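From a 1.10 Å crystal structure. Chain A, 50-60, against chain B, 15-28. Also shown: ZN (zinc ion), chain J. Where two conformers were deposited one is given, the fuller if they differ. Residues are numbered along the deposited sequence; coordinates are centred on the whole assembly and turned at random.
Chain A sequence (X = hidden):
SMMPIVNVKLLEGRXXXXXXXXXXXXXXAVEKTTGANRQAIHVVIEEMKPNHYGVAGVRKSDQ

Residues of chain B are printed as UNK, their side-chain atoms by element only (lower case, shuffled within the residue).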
# COMPACT_ATOMS: atom_id res chain seq x y z
N PRO A 50 18.16 -2.55 -2.47
CA PRO A 50 19.13 -1.47 -2.49
C PRO A 50 18.96 -0.64 -3.76
O PRO A 50 18.66 -1.18 -4.83
CB PRO A 50 20.48 -2.20 -2.50
CG PRO A 50 20.20 -3.50 -1.86
CD PRO A 50 18.80 -3.86 -2.25
N ASN A 51 19.12 0.67 -3.62
CA ASN A 51 19.03 1.60 -4.75
C ASN A 51 17.62 1.82 -5.28
O ASN A 51 17.43 2.48 -6.30
CB ASN A 51 19.99 1.19 -5.90
CG ASN A 51 21.41 1.62 -5.66
OD1 ASN A 51 21.70 2.42 -4.76
ND2 ASN A 51 22.33 1.09 -6.46
N HIS A 52 16.61 1.29 -4.58
CA HIS A 52 15.22 1.44 -4.99
C HIS A 52 14.42 2.36 -4.08
O HIS A 52 13.20 2.35 -4.12
CB HIS A 52 14.52 0.08 -5.02
CG HIS A 52 14.91 -0.78 -6.18
ND1 HIS A 52 16.21 -1.16 -6.42
CD2 HIS A 52 14.15 -1.35 -7.14
CE1 HIS A 52 16.23 -1.92 -7.50
NE2 HIS A 52 15.00 -2.05 -7.96
N TYR A 53 15.10 3.14 -3.25
CA TYR A 53 14.40 4.05 -2.37
C TYR A 53 15.32 5.16 -1.94
O TYR A 53 16.54 5.08 -2.14
CB TYR A 53 13.86 3.29 -1.14
CG TYR A 53 14.93 2.66 -0.30
CD1 TYR A 53 15.41 3.29 0.84
CD2 TYR A 53 15.47 1.43 -0.65
CE1 TYR A 53 16.40 2.71 1.62
CE2 TYR A 53 16.46 0.83 0.12
CZ TYR A 53 16.92 1.47 1.25
OH TYR A 53 17.91 0.86 1.99
N GLY A 54 14.75 6.20 -1.35
CA GLY A 54 15.56 7.29 -0.86
C GLY A 54 14.78 8.27 -0.02
O GLY A 54 13.57 8.18 0.10
N VAL A 55 15.52 9.20 0.57
CA VAL A 55 14.95 10.32 1.30
C VAL A 55 15.76 11.55 0.91
O VAL A 55 16.96 11.45 0.66
CB VAL A 55 14.98 10.08 2.83
CG1 VAL A 55 16.42 9.90 3.31
CG2 VAL A 55 14.29 11.22 3.56
N ALA A 56 15.09 12.69 0.82
CA ALA A 56 15.74 13.94 0.41
C ALA A 56 16.28 13.88 -1.02
O ALA A 56 17.18 14.64 -1.38
CB ALA A 56 16.85 14.31 1.39
N GLY A 57 15.70 13.00 -1.84
CA GLY A 57 16.07 12.89 -3.24
C GLY A 57 17.34 12.10 -3.51
O GLY A 57 17.78 12.02 -4.66
N VAL A 58 17.92 11.52 -2.46
CA VAL A 58 19.16 10.75 -2.55
C VAL A 58 18.90 9.32 -2.07
O VAL A 58 18.07 9.11 -1.18
CB VAL A 58 20.28 11.38 -1.70
CG1 VAL A 58 21.60 10.65 -1.91
CG2 VAL A 58 20.43 12.86 -2.02
N ARG A 59 19.64 8.36 -2.61
CA ARG A 59 19.46 6.96 -2.25
C ARG A 59 20.16 6.64 -0.92
O ARG A 59 21.16 5.93 -0.88
CB ARG A 59 19.98 6.05 -3.36
CG ARG A 59 19.25 6.25 -4.69
CD ARG A 59 19.97 5.55 -5.84
NE ARG A 59 21.35 6.00 -6.01
CZ ARG A 59 22.20 5.51 -6.90
NH1 ARG A 59 21.83 4.54 -7.74
NH2 ARG A 59 23.44 6.00 -6.97
N LYS A 60 19.60 7.20 0.15
CA LYS A 60 20.07 6.95 1.52
C LYS A 60 18.86 6.96 2.45
O LYS A 60 17.78 7.42 2.07
CB LYS A 60 21.06 8.03 1.96
CG LYS A 60 22.38 8.01 1.21
CD LYS A 60 23.33 9.08 1.73
CE LYS A 60 24.65 9.06 0.98
NZ LYS A 60 25.62 10.08 1.50
N UNK B 15 17.04 0.57 -15.26
CA UNK B 15 18.37 0.54 -14.66
C UNK B 15 18.38 1.24 -13.31
O UNK B 15 17.52 2.08 -13.02
c UNK B 15 19.38 1.22 -15.56
o UNK B 15 19.09 2.60 -15.63
N UNK B 16 19.39 0.95 -12.51
CA UNK B 16 19.58 1.67 -11.25
C UNK B 16 19.73 3.17 -11.49
O UNK B 16 19.28 3.97 -10.68
c UNK B 16 20.78 1.14 -10.46
c UNK B 16 20.48 -0.14 -9.71
o UNK B 16 19.34 -0.65 -9.79
o UNK B 16 21.39 -0.64 -9.03
N UNK B 17 20.32 3.56 -12.62
CA UNK B 17 20.50 4.98 -12.93
C UNK B 17 19.13 5.64 -13.17
O UNK B 17 18.86 6.74 -12.69
o UNK B 17 24.00 2.76 -13.07
c UNK B 17 22.89 4.73 -13.86
o UNK B 17 22.42 2.47 -14.55
c UNK B 17 21.43 5.15 -14.13
c UNK B 17 23.12 3.21 -13.83
N UNK B 18 18.26 4.96 -13.91
CA UNK B 18 16.91 5.45 -14.13
C UNK B 18 16.14 5.54 -12.81
O UNK B 18 15.42 6.51 -12.58
n UNK B 18 15.89 4.12 -18.74
c UNK B 18 16.16 4.56 -15.12
c UNK B 18 16.13 3.68 -17.51
c UNK B 18 16.69 4.70 -16.53
o UNK B 18 15.94 2.52 -17.17
N UNK B 19 16.30 4.56 -11.94
CA UNK B 19 15.60 4.59 -10.66
C UNK B 19 16.16 5.70 -9.75
O UNK B 19 15.40 6.35 -9.03
c UNK B 19 15.62 3.21 -9.99
c UNK B 19 13.47 2.42 -11.15
c UNK B 19 14.97 0.77 -9.99
c UNK B 19 14.92 2.08 -10.77
N UNK B 20 17.47 5.96 -9.80
CA UNK B 20 18.08 7.11 -9.11
C UNK B 20 17.44 8.42 -9.56
O UNK B 20 17.06 9.26 -8.74
c UNK B 20 21.82 8.38 -9.26
c UNK B 20 19.60 7.15 -9.37
c UNK B 20 22.65 9.40 -8.49
c UNK B 20 20.35 8.38 -8.83
n UNK B 20 24.10 9.32 -8.85
N UNK B 21 17.30 8.57 -10.87
CA UNK B 21 16.67 9.75 -11.42
C UNK B 21 15.20 9.83 -11.02
O UNK B 21 14.72 10.91 -10.73
o UNK B 21 19.06 10.48 -12.64
c UNK B 21 16.80 9.77 -12.94
c UNK B 21 18.22 9.99 -13.39
n UNK B 21 18.50 9.62 -14.62
N UNK B 22 14.51 8.69 -11.02
CA UNK B 22 13.11 8.66 -10.60
C UNK B 22 12.95 9.17 -9.16
O UNK B 22 12.09 10.00 -8.88
c UNK B 22 10.82 5.49 -10.46
c UNK B 22 10.14 7.81 -11.02
c UNK B 22 11.14 6.97 -10.27
c UNK B 22 12.56 7.24 -10.74
N UNK B 23 13.81 8.71 -8.26
CA UNK B 23 13.78 9.19 -6.88
C UNK B 23 14.01 10.70 -6.82
O UNK B 23 13.25 11.42 -6.16
c UNK B 23 14.38 6.99 -5.83
c UNK B 23 14.98 9.12 -4.67
c UNK B 23 14.81 8.44 -6.02
N UNK B 24 15.02 11.19 -7.53
CA UNK B 24 15.32 12.62 -7.53
C UNK B 24 14.17 13.45 -8.08
O UNK B 24 13.80 14.47 -7.51
o UNK B 24 17.70 12.22 -7.83
c UNK B 24 16.57 12.89 -8.36
N UNK B 25 13.60 13.01 -9.20
CA UNK B 25 12.58 13.81 -9.87
C UNK B 25 11.23 13.75 -9.18
O UNK B 25 10.52 14.76 -9.14
o UNK B 25 15.52 15.22 -11.52
c UNK B 25 13.75 13.73 -12.13
o UNK B 25 13.54 16.09 -11.82
c UNK B 25 14.31 15.11 -11.82
c UNK B 25 12.48 13.43 -11.35
N UNK B 26 10.87 12.61 -8.62
CA UNK B 26 9.65 12.56 -7.82
C UNK B 26 9.81 13.47 -6.60
O UNK B 26 8.88 14.18 -6.23
c UNK B 26 8.88 10.32 -8.66
c UNK B 26 8.25 11.08 -6.36
c UNK B 26 9.32 11.11 -7.43
N UNK B 27 10.99 13.46 -6.00
CA UNK B 27 11.26 14.33 -4.86
C UNK B 27 11.13 15.81 -5.27
O UNK B 27 10.48 16.59 -4.59
c UNK B 27 12.63 14.04 -4.26
o UNK B 27 12.67 12.68 -3.84
c UNK B 27 12.91 14.94 -3.07
N UNK B 28 11.72 16.17 -6.40
CA UNK B 28 11.59 17.53 -6.92
C UNK B 28 10.12 17.91 -7.09
O UNK B 28 9.70 19.00 -6.73
c UNK B 28 12.30 17.69 -8.28
o UNK B 28 14.37 17.69 -7.06
c UNK B 28 13.82 17.68 -8.17
o UNK B 28 14.49 17.68 -9.24
ZN ZN J . 14.41 -2.95 -9.46
O HOH W 1 19.29 3.54 -8.02
O HOH W 2 18.37 9.80 -6.26
O HOH W 3 13.46 11.32 -1.56

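Position 15 carries one carbon and then one oxygen, out of reach of chain A. The oxygen accepts from the backbone N of position 18, 3.0 Å away, and caps the helix: B:Ser15. Position 16 has two carbons, the second bearing two oxygens. One oxygen lies 3.2 Å from A:Asn51 ND2 with an N-H...acceptor angle of 169°, a nearly straight hydrogen bond to a carboxylate: B:Asp16. Position 17 has three carbons, the third with two oxygens, and its CB points away: B:Glu17. Position 18 has three carbons ending in one oxygen and one nitrogen, an amide: B:Gln18. Its OE1 accepts from B:Ser15 N at 2.9 Å, a second hydrogen bond running the other way between the same two residues.

Position 19 has four carbons forked at the second. One terminal carbon sits 3.7 Å from the centroid of the A:His52 ring, 22° off the normal, a CH-pi contact over the face: B:Leu19. Position 20 is four carbons in a row ending in nitrogen, every chi near 180°. Its third carbon lies over a face of the A:Arg59 guanidinium: B:Lys20, with CD 3.7 Å from A:Arg59 NH2. Position 21 has two carbons, the second with one oxygen and one nitrogen, and no contact: B:Asn21. Position 22, four carbons forked at the second, is buried but touches nothing on this stretch: B:Leu22.

Position 23 is one carbon bearing two more, its CB directed toward chain A, with one terminal carbon 4.0 Å from A:Gly57 C: B:Val23. Position 24 has one carbon and then one oxygen, and the oxygen is 3.2 Å from A:Gly57 O: B:Ser24. Position 25, three carbons with two oxygens on the third, is B:Glu25, out of reach. Position 26, one carbon bearing two, is B:Val26, also out of reach. Position 27 has one carbon bearing an oxygen, 3.5 Å from A:Gly57 CA, and a carbon, 4.1 Å from A:Ala56 C: B:Thr27. Its OG1 donates to B:Val23 O at 2.7 Å. Position 28, two carbons with two oxygens on the second, is B:Asp28, without contact.

The contact combines close packing of A:Gly57 against B:Val23, B:Ser24 and B:Thr27 with the A:His52 and A:Arg59 side chains on B:Leu19 and B:Lys20. A:Gly57 CA comes within 4.4 Å of B:Ser24 CA; an ideal CB there would lie 3.5 Å from B:Thr27 CG2. Water adds to the direct hydrogen bond from A:Asn51 ND2 to B:Asp16 OD2. Water 1 donates to B:Asp16 O and A:Asn51 O and accepts from A:Arg59 NH1, each at 2.7 Å. A:Arg59 NH2 and B:Lys20 NZ, like charges, are 3.9 Å apart, while B:Lys20 CD lies over a guanidinium face. Water 2 joins A:Gly57 O to B:Lys20 O and B:Ser24 OG, and water 3 links A:Gly57 N to B:Thr27 OG1.

Chain B (15-28) SDEQLKNLVSEVTD
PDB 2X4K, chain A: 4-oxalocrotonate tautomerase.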